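Local coordinates for protein aminotransferase (Bacillus subtilis, PDB 6L1O) that is a pyridoxal-phosphate-dependent class I aminotransferase encoded in the operon that makes the dipeptide antibiotic bacilysin, at residues 203-208 with 231-236; 207-212 with 237-242. All coordinates share one frame; numbering follows the deposited sequence.

Contact 1 (203-208 with 231-236). With PLP (pyridoxal-5'-phosphate), chain E.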
ATOM      1  N   LEU B 203     -21.508   2.212   6.138  1.00 19.75           N
ATOM      2  CA  LEU B 203     -21.000   3.090   7.202  1.00 22.21           C
ATOM      3  C   LEU B 203     -19.555   2.722   7.599  1.00 18.94           C
ATOM      4  O   LEU B 203     -19.328   1.632   8.038  1.00 22.15           O
ATOM      5  CB  LEU B 203     -21.914   2.974   8.404  1.00 20.06           C
ATOM      6  CG  LEU B 203     -21.969   4.138   9.404  1.00 24.54           C
ATOM      7  CD1 LEU B 203     -23.075   3.910  10.433  1.00 23.34           C
ATOM      8  CD2 LEU B 203     -20.618   4.353  10.097  1.00 28.49           C
ATOM      9  N   ILE B 204     -18.610   3.649   7.436  1.00 18.16           N
ATOM     10  CA  ILE B 204     -17.249   3.422   7.841  1.00 18.73           C
ATOM     11  C   ILE B 204     -16.971   4.313   9.028  1.00 18.08           C
ATOM     12  O   ILE B 204     -17.015   5.547   8.906  1.00 15.40           O
ATOM     13  CB  ILE B 204     -16.211   3.690   6.715  1.00 20.10           C
ATOM     14  CG1 ILE B 204     -16.416   2.728   5.504  1.00 21.13           C
ATOM     15  CG2 ILE B 204     -14.760   3.573   7.209  1.00 18.62           C
ATOM     16  CD1 ILE B 204     -16.503   1.247   5.871  1.00 19.87           C
ATOM     17  N   HIS B 205     -16.655   3.694  10.170  1.00 17.14           N
ATOM     18  CA  HIS B 205     -16.304   4.520  11.318  1.00 16.43           C
ATOM     19  C   HIS B 205     -14.796   4.563  11.479  1.00 15.10           C
ATOM     20  O   HIS B 205     -14.157   3.497  11.545  1.00 14.84           O
ATOM     21  CB  HIS B 205     -16.941   3.995  12.581  1.00 16.85           C
ATOM     22  CG  HIS B 205     -16.599   4.805  13.786  1.00 18.96           C
ATOM     23  ND1 HIS B 205     -15.926   4.286  14.861  1.00 18.76           N
ATOM     24  CD2 HIS B 205     -16.760   6.115  14.040  1.00 19.81           C
ATOM     25  CE1 HIS B 205     -15.715   5.230  15.743  1.00 20.91           C
ATOM     26  NE2 HIS B 205     -16.214   6.352  15.268  1.00 20.22           N
ATOM     27  N   ASP B 206     -14.251   5.760  11.560  1.00 15.71           N
ATOM     28  CA  ASP B 206     -12.818   5.969  11.645  1.00 16.78           C
ATOM     29  C   ASP B 206     -12.497   6.045  13.167  1.00 15.71           C
ATOM     30  O   ASP B 206     -12.822   7.043  13.833  1.00 15.42           O
ATOM     31  CB  ASP B 206     -12.428   7.244  10.885  1.00 15.73           C
ATOM     32  CG  ASP B 206     -10.932   7.493  10.826  1.00 18.43           C
ATOM     33  OD1 ASP B 206     -10.150   6.787  11.508  1.00 20.68           O
ATOM     34  OD2 ASP B 206     -10.516   8.425  10.091  1.00 18.96           O
ATOM     35  N   PHE B 207     -11.853   5.012  13.682  1.00 12.47           N
ATOM     36  CA  PHE B 207     -11.611   4.877  15.099  1.00 14.66           C
ATOM     37  C   PHE B 207     -10.116   5.109  15.436  1.00 15.23           C
ATOM     38  O   PHE B 207      -9.594   4.542  16.367  1.00 16.30           O
ATOM     39  CB  PHE B 207     -12.132   3.500  15.572  1.00 16.86           C
ATOM     40  CG  PHE B 207     -12.534   3.402  17.012  1.00 17.29           C
ATOM     41  CD1 PHE B 207     -13.055   4.477  17.707  1.00 17.41           C
ATOM     42  CD2 PHE B 207     -12.485   2.159  17.673  1.00 18.37           C
ATOM     43  CE1 PHE B 207     -13.489   4.361  18.994  1.00 19.15           C
ATOM     44  CE2 PHE B 207     -12.940   2.033  18.992  1.00 19.37           C
ATOM     45  CZ  PHE B 207     -13.454   3.130  19.660  1.00 20.57           C
ATOM     46  N   ALA B 208      -9.485   6.034  14.717  1.00 13.99           N
ATOM     47  CA  ALA B 208      -8.075   6.338  14.883  1.00 16.46           C
ATOM     48  C   ALA B 208      -7.699   6.785  16.293  1.00 16.52           C
ATOM     49  O   ALA B 208      -6.594   6.505  16.738  1.00 15.57           O
ATOM     50  CB  ALA B 208      -7.641   7.381  13.905  1.00 17.01           C
ATOM     51  N   GLY B 231     -21.841  -1.792   8.328  1.00 23.63           N
ATOM     52  CA  GLY B 231     -20.555  -1.123   8.193  1.00 24.02           C
ATOM     53  C   GLY B 231     -19.346  -1.820   8.761  1.00 19.47           C
ATOM     54  O   GLY B 231     -19.328  -3.003   8.953  1.00 19.19           O
ATOM     55  N   ALA B 232     -18.318  -1.028   8.963  1.00 17.71           N
ATOM     56  CA  ALA B 232     -17.025  -1.539   9.424  1.00 17.68           C
ATOM     57  C   ALA B 232     -16.326  -0.409  10.149  1.00 16.65           C
ATOM     58  O   ALA B 232     -16.686   0.770   9.951  1.00 18.93           O
ATOM     59  CB  ALA B 232     -16.182  -1.995   8.257  1.00 17.50           C
ATOM     60  N   GLU B 233     -15.355  -0.774  10.969  1.00 16.32           N
ATOM     61  CA  GLU B 233     -14.606   0.214  11.744  1.00 16.25           C
ATOM     62  C   GLU B 233     -13.130   0.089  11.345  1.00 15.26           C
ATOM     63  O   GLU B 233     -12.616  -1.011  11.240  1.00 15.55           O
ATOM     64  CB  GLU B 233     -14.813  -0.026  13.218  1.00 17.79           C
ATOM     65  CG  GLU B 233     -14.050   0.893  14.143  1.00 19.71           C
ATOM     66  CD  GLU B 233     -14.660   0.869  15.540  1.00 19.82           C
ATOM     67  OE1 GLU B 233     -15.475   1.786  15.871  1.00 22.18           O
ATOM     68  OE2 GLU B 233     -14.340  -0.088  16.259  1.00 21.30           O
ATOM     69  N   LEU B 234     -12.502   1.239  11.100  1.00 14.41           N
ATOM     70  CA  LEU B 234     -11.124   1.340  10.761  1.00 14.58           C
ATOM     71  C   LEU B 234     -10.326   1.690  12.021  1.00 15.95           C
ATOM     72  O   LEU B 234     -10.562   2.741  12.629  1.00 14.17           O
ATOM     73  CB  LEU B 234     -10.904   2.400   9.678  1.00 14.20           C
ATOM     74  CG  LEU B 234      -9.475   2.590   9.140  1.00 16.68           C
ATOM     75  CD1 LEU B 234      -8.988   1.388   8.379  1.00 18.97           C
ATOM     76  CD2 LEU B 234      -9.378   3.793   8.256  1.00 18.06           C
ATOM     77  N   TYR B 235      -9.390   0.832  12.366  1.00 14.01           N
ATOM     78  CA  TYR B 235      -8.537   0.960  13.538  1.00 13.87           C
ATOM     79  C   TYR B 235      -7.081   1.116  13.075  1.00 14.84           C
ATOM     80  O   TYR B 235      -6.600   0.281  12.314  1.00 13.75           O
ATOM     81  CB  TYR B 235      -8.660  -0.257  14.467  1.00 14.45           C
ATOM     82  CG  TYR B 235      -8.045  -0.002  15.850  1.00 15.19           C
ATOM     83  CD1 TYR B 235      -8.819   0.511  16.903  1.00 17.06           C
ATOM     84  CD2 TYR B 235      -6.679  -0.056  16.040  1.00 14.43           C
ATOM     85  CE1 TYR B 235      -8.258   0.808  18.146  1.00 17.11           C
ATOM     86  CE2 TYR B 235      -6.109   0.267  17.266  1.00 17.26           C
ATOM     87  CZ  TYR B 235      -6.917   0.701  18.329  1.00 17.47           C
ATOM     88  OH  TYR B 235      -6.311   1.037  19.536  1.00 16.85           O
ATOM     89  N   SER B 236      -6.406   2.166  13.524  1.00 12.43           N
ATOM     90  CA  SER B 236      -4.974   2.401  13.207  1.00 13.11           C
ATOM     91  C   SER B 236      -4.017   2.129  14.386  1.00 13.12           C
ATOM     92  O   SER B 236      -4.328   2.401  15.543  1.00 12.54           O
ATOM     93  CB  SER B 236      -4.795   3.838  12.725  1.00 13.69           C
ATOM     94  OG  SER B 236      -3.420   4.096  12.424  1.00 15.44           O
TER
HETATM   95  N1  PLP E 401      -8.153   9.034  10.678  1.00 19.85           N
HETATM   96  C2  PLP E 401      -7.961  10.227  11.270  1.00 19.71           C
HETATM   97  C2A PLP E 401      -9.087  11.205  11.446  1.00 19.38           C
HETATM   98  C3  PLP E 401      -6.632  10.645  11.651  1.00 20.79           C
HETATM   99  O3  PLP E 401      -6.350  11.831  12.201  1.00 20.76           O
HETATM  100  C4  PLP E 401      -5.605   9.681  11.473  1.00 26.00           C
HETATM  101  C4A PLP E 401      -4.220  10.274  11.532  1.00 34.09           C
HETATM  102  C5  PLP E 401      -5.892   8.402  10.838  1.00 24.32           C
HETATM  103  C6  PLP E 401      -7.206   8.124  10.494  1.00 22.51           C
HETATM  104  C5A PLP E 401      -4.863   7.320  10.690  1.00 22.73           C
HETATM  105  O4P PLP E 401      -3.814   7.588   9.868  1.00 20.62           O
HETATM  106  P   PLP E 401      -2.783   6.387   9.458  1.00 16.73           P
HETATM  107  O1P PLP E 401      -2.759   6.412   7.972  1.00 14.39           O
HETATM  108  O2P PLP E 401      -3.196   5.070  10.080  1.00 16.02           O
HETATM  109  O3P PLP E 401      -1.474   6.819  10.058  1.00 16.38           O
HETATM  110  O   HOH W   1      -8.293   4.986  11.768  1.00 21.58           O
HETATM  111  O   HOH W   2      -7.181   3.384  15.935  1.00 18.97           O
HETATM  112  O   HOH W   3      -4.314   4.907  16.374  1.00 14.38           O
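H205 and E233 lie side by side, pointing the same way from neighbouring strands. H205 ND1 donates to E233 OE1 at 2.7 Å, using the anti lone pair of that oxygen. The oxygen lies close to the plane of the imidazole, while ring and carboxylate planes are 51° apart. In both residues CG is anti to the backbone N (chi1 180° in H205), which starts the two side chains off alike. The same carboxylate lies against the F207 ring. E233 OE1 sits 3.4 Å above one face, offset toward the rim, and E233 OE2 is 3.2 Å from F207 CD2. Carboxylate and phenyl planes are 20° apart. The buried carboxylate is further held by Y83, S220 and the backbone N of F221.

The strands are parallel neighbours in the large-domain sheet of the fold type I PLP enzymes, to which class I aminotransferases belong, and are part of one beta-alpha-beta unit. A232 N bonds L203 O, H205 N bonds A232 O, L234 N bonds H205 O and F207 N bonds L234 O. On the face opposite H205 and E233, I204 CD1 packs on A232 CB at 4.0 Å.

The C-terminal ends of both strands reach the cofactor. D206 OD2 is 2.5 Å from PLP N1 and bonds Y131 OH. Such a carboxylate beside the pyridine nitrogen would probably favour its protonated form. D206 OD1 takes a bond from water 1. S236 OG, anti to its own backbone N, donates to PLP O2P at 2.5 Å and, as N-cap of helix 237-240, accepts from S238 N.

Contact 2 (207-212 with 237-242); sequences FAYGAF and FSKTFN. With PLP (pyridoxal-5'-phosphate), chain E.
Y209 and K239 approach each other obliquely beside the cofactor, and K239 NZ makes a weak hydrogen bond to Y209 OH over 3.4 Å. The phenol oxygen shares a hydrogen bond with PLP O3 at 2.6 Å, with either as possible donor, and bonds Y325 OH. PLP O3 lies at the Y209 ring edge, near its plane. K239 NZ is 2.2 Å from PLP C4A, too close for a non-bonded contact. It may be an unmodelled link, a reaction state or a clash, so the weak bond of NZ is doubtful. Its place in the pocket is consistent with the lysine that forms the family's Schiff base. S238 OG donates to PLP O3P at 2.7 Å.

Two waters bridge the backbones. Water 3 lies within hydrogen-bonding distance of A208 O, probably as donor, and accepts from T240 N. Water 4 donates to A208 O, accepts from A211 N and lies 2.6 Å from T240 OG1, which probably also bonds Y235 OH.

Van der Waals contacts complete the interface. K239 CG, anti to its own carbonyl carbon (chi1 -55°), comes within 3.6 Å of Y209 CE1. F212 turns its ring edge to K239 O, with CE2 at 3.4 Å. One face of that ring is covered by A211 CB, 3.9 Å above its centre, which also touches T240 OG1 and CG2.

Segment 207-212 makes two overlapping type I turns after strand 202-206, and the short helix 237-240 follows strand 231-236. Y66 of the second subunit packs on S238 and K239, and helix 289-313 packs on A211, F212 and T240.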
ATOM      1  N   PHE B 207     -11.853   5.012  13.682  1.00 12.47           N
ATOM      2  CA  PHE B 207     -11.611   4.877  15.099  1.00 14.66           C
ATOM      3  C   PHE B 207     -10.116   5.109  15.436  1.00 15.23           C
ATOM      4  O   PHE B 207      -9.594   4.542  16.367  1.00 16.30           O
ATOM      5  CB  PHE B 207     -12.132   3.500  15.572  1.00 16.86           C
ATOM      6  CG  PHE B 207     -12.534   3.402  17.012  1.00 17.29           C
ATOM      7  CD1 PHE B 207     -13.055   4.477  17.707  1.00 17.41           C
ATOM      8  CD2 PHE B 207     -12.485   2.159  17.673  1.00 18.37           C
ATOM      9  CE1 PHE B 207     -13.489   4.361  18.994  1.00 19.15           C
ATOM     10  CE2 PHE B 207     -12.940   2.033  18.992  1.00 19.37           C
ATOM     11  CZ  PHE B 207     -13.454   3.130  19.660  1.00 20.57           C
ATOM     12  N   ALA B 208      -9.485   6.034  14.717  1.00 13.99           N
ATOM     13  CA  ALA B 208      -8.075   6.338  14.883  1.00 16.46           C
ATOM     14  C   ALA B 208      -7.699   6.785  16.293  1.00 16.52           C
ATOM     15  O   ALA B 208      -6.594   6.505  16.738  1.00 15.57           O
ATOM     16  CB  ALA B 208      -7.641   7.381  13.905  1.00 17.01           C
ATOM     17  N   TYR B 209      -8.644   7.423  17.009  1.00 15.55           N
ATOM     18  CA  TYR B 209      -8.370   7.961  18.343  1.00 16.02           C
ATOM     19  C   TYR B 209      -9.128   7.174  19.400  1.00 15.70           C
ATOM     20  O   TYR B 209      -9.360   7.655  20.552  1.00 18.21           O
ATOM     21  CB  TYR B 209      -8.671   9.491  18.396  1.00 15.62           C
ATOM     22  CG  TYR B 209      -7.863  10.261  17.414  1.00 14.70           C
ATOM     23  CD1 TYR B 209      -6.535  10.674  17.722  1.00 16.11           C
ATOM     24  CD2 TYR B 209      -8.332  10.532  16.128  1.00 15.80           C
ATOM     25  CE1 TYR B 209      -5.776  11.319  16.800  1.00 16.90           C
ATOM     26  CE2 TYR B 209      -7.563  11.191  15.212  1.00 16.62           C
ATOM     27  CZ  TYR B 209      -6.280  11.580  15.549  1.00 17.13           C
ATOM     28  OH  TYR B 209      -5.487  12.200  14.660  1.00 20.83           O
ATOM     29  N   GLY B 210      -9.476   5.933  19.063  1.00 15.26           N
ATOM     30  CA  GLY B 210     -10.220   5.047  19.929  1.00 15.45           C
ATOM     31  C   GLY B 210      -9.615   4.720  21.265  1.00 19.06           C
ATOM     32  O   GLY B 210     -10.308   4.170  22.116  1.00 23.22           O
ATOM     33  N   ALA B 211      -8.336   5.019  21.458  1.00 19.09           N
ATOM     34  CA  ALA B 211      -7.682   4.833  22.753  1.00 19.73           C
ATOM     35  C   ALA B 211      -7.858   6.101  23.628  1.00 21.39           C
ATOM     36  O   ALA B 211      -7.626   6.082  24.820  1.00 24.77           O
ATOM     37  CB  ALA B 211      -6.217   4.519  22.584  1.00 18.35           C
ATOM     38  N   PHE B 212      -8.274   7.206  23.059  1.00 19.26           N
ATOM     39  CA  PHE B 212      -8.123   8.484  23.760  1.00 19.49           C
ATOM     40  C   PHE B 212      -9.419   9.217  24.005  1.00 20.98           C
ATOM     41  O   PHE B 212      -9.692  10.195  23.354  1.00 20.18           O
ATOM     42  CB  PHE B 212      -7.149   9.368  22.991  1.00 18.56           C
ATOM     43  CG  PHE B 212      -5.823   8.717  22.753  1.00 18.98           C
ATOM     44  CD1 PHE B 212      -4.947   8.513  23.829  1.00 19.15           C
ATOM     45  CD2 PHE B 212      -5.448   8.268  21.496  1.00 20.83           C
ATOM     46  CE1 PHE B 212      -3.713   7.939  23.647  1.00 19.05           C
ATOM     47  CE2 PHE B 212      -4.203   7.677  21.311  1.00 21.24           C
ATOM     48  CZ  PHE B 212      -3.347   7.487  22.391  1.00 18.12           C
ATOM     49  N   PHE B 237      -2.811   1.665  14.077  1.00 13.06           N
ATOM     50  CA  PHE B 237      -1.787   1.532  15.084  1.00 13.65           C
ATOM     51  C   PHE B 237      -1.120   2.885  15.377  1.00 13.72           C
ATOM     52  O   PHE B 237      -0.449   3.012  16.368  1.00 14.51           O
ATOM     53  CB  PHE B 237      -0.750   0.474  14.652  1.00 14.53           C
ATOM     54  CG  PHE B 237      -1.246  -0.949  14.796  1.00 14.46           C
ATOM     55  CD1 PHE B 237      -0.971  -1.713  15.899  1.00 14.34           C
ATOM     56  CD2 PHE B 237      -2.031  -1.490  13.789  1.00 14.62           C
ATOM     57  CE1 PHE B 237      -1.505  -3.009  16.035  1.00 15.63           C
ATOM     58  CE2 PHE B 237      -2.530  -2.777  13.884  1.00 15.30           C
ATOM     59  CZ  PHE B 237      -2.308  -3.527  15.025  1.00 15.50           C
ATOM     60  N   SER B 238      -1.352   3.886  14.522  1.00 13.52           N
ATOM     61  CA  SER B 238      -0.541   5.088  14.486  1.00 13.61           C
ATOM     62  C   SER B 238      -0.601   5.889  15.752  1.00 15.82           C
ATOM     63  O   SER B 238       0.427   6.165  16.358  1.00 14.82           O
ATOM     64  CB  SER B 238      -0.897   5.981  13.272  1.00 13.99           C
ATOM     65  OG  SER B 238      -0.642   5.281  12.059  1.00 13.59           O
ATOM     66  N   LYS B 239      -1.822   6.162  16.221  1.00 13.92           N
ATOM     67  CA  LYS B 239      -1.987   7.005  17.400  1.00 14.80           C
ATOM     68  C   LYS B 239      -1.945   6.201  18.685  1.00 15.33           C
ATOM     69  O   LYS B 239      -1.395   6.626  19.654  1.00 14.65           O
ATOM     70  CB  LYS B 239      -3.298   7.795  17.305  1.00 16.64           C
ATOM     71  CG  LYS B 239      -3.452   8.625  16.023  1.00 18.69           C
ATOM     72  CD  LYS B 239      -2.151   9.314  15.619  1.00 21.33           C
ATOM     73  CE  LYS B 239      -2.275  10.152  14.402  1.00 22.06           C
ATOM     74  NZ  LYS B 239      -3.394   9.751  13.536  1.00 28.33           N
ATOM     75  N   THR B 240      -2.577   5.035  18.702  1.00 14.58           N
ATOM     76  CA  THR B 240      -2.679   4.260  19.910  1.00 16.17           C
ATOM     77  C   THR B 240      -1.324   3.854  20.447  1.00 15.35           C
ATOM     78  O   THR B 240      -1.079   3.902  21.638  1.00 14.55           O
ATOM     79  CB  THR B 240      -3.533   2.988  19.688  1.00 15.86           C
ATOM     80  OG1 THR B 240      -4.869   3.389  19.339  1.00 15.38           O
ATOM     81  CG2 THR B 240      -3.591   2.165  20.963  1.00 16.94           C
ATOM     82  N   PHE B 241      -0.429   3.507  19.553  1.00 14.84           N
ATOM     83  CA  PHE B 241       0.832   2.886  19.938  1.00 14.17           C
ATOM     84  C   PHE B 241       2.051   3.656  19.558  1.00 13.64           C
ATOM     85  O   PHE B 241       3.185   3.127  19.612  1.00 14.67           O
ATOM     86  CB  PHE B 241       0.897   1.478  19.323  1.00 13.11           C
ATOM     87  CG  PHE B 241      -0.178   0.561  19.817  1.00 13.24           C
ATOM     88  CD1 PHE B 241      -0.171   0.099  21.115  1.00 14.40           C
ATOM     89  CD2 PHE B 241      -1.208   0.147  18.959  1.00 13.20           C
ATOM     90  CE1 PHE B 241      -1.183  -0.743  21.574  1.00 14.98           C
ATOM     91  CE2 PHE B 241      -2.162  -0.741  19.390  1.00 12.83           C
ATOM     92  CZ  PHE B 241      -2.147  -1.173  20.715  1.00 14.33           C
ATOM     93  N   ASN B 242       1.883   4.933  19.173  1.00 15.53           N
ATOM     94  CA  ASN B 242       3.001   5.712  18.618  1.00 14.86           C
ATOM     95  C   ASN B 242       3.692   4.914  17.488  1.00 16.95           C
ATOM     96  O   ASN B 242       4.946   4.716  17.463  1.00 14.49           O
ATOM     97  CB  ASN B 242       4.023   6.036  19.719  1.00 14.73           C
ATOM     98  CG  ASN B 242       3.490   6.874  20.825  1.00 15.09           C
ATOM     99  OD1 ASN B 242       2.587   7.650  20.645  1.00 14.92           O
ATOM    100  ND2 ASN B 242       4.063   6.713  22.024  1.00 16.26           N
TER
HETATM  101  N1  PLP E 401      -8.153   9.034  10.678  1.00 19.85           N
HETATM  102  C2  PLP E 401      -7.961  10.227  11.270  1.00 19.71           C
HETATM  103  C2A PLP E 401      -9.087  11.205  11.446  1.00 19.38           C
HETATM  104  C3  PLP E 401      -6.632  10.645  11.651  1.00 20.79           C
HETATM  105  O3  PLP E 401      -6.350  11.831  12.201  1.00 20.76           O
HETATM  106  C4  PLP E 401      -5.605   9.681  11.473  1.00 26.00           C
HETATM  107  C4A PLP E 401      -4.220  10.274  11.532  1.00 34.09           C
HETATM  108  C5  PLP E 401      -5.892   8.402  10.838  1.00 24.32           C
HETATM  109  C6  PLP E 401      -7.206   8.124  10.494  1.00 22.51           C
HETATM  110  C5A PLP E 401      -4.863   7.320  10.690  1.00 22.73           C
HETATM  111  O4P PLP E 401      -3.814   7.588   9.868  1.00 20.62           O
HETATM  112  P   PLP E 401      -2.783   6.387   9.458  1.00 16.73           P
HETATM  113  O1P PLP E 401      -2.759   6.412   7.972  1.00 14.39           O
HETATM  114  O2P PLP E 401      -3.196   5.070  10.080  1.00 16.02           O
HETATM  115  O3P PLP E 401      -1.474   6.819  10.058  1.00 16.38           O
HETATM  116  O   HOH W   3      -4.314   4.907  16.374  1.00 14.38           O
HETATM  117  O   HOH W   4      -6.294   5.549  19.496  1.00 16.12           O

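Overall arrangement
The two contacts follow one another along the same pair of chain segments, with centres about 12 Å apart. Contact 1 joins neighbouring parallel strands of the seven-stranded mixed sheet. Contact 2 takes over where they end, between the turns after strand 202-206 and the short helix after strand 231-236. F207 and A208 belong to both, and water 3 serves both. Y235 OH of contact 1 and T240 OG1 of contact 2 are probably hydrogen-bonded. Both contacts touch PLP, so the C-terminal ends of these two parallel strands, with what follows them, form part of the cofactor site.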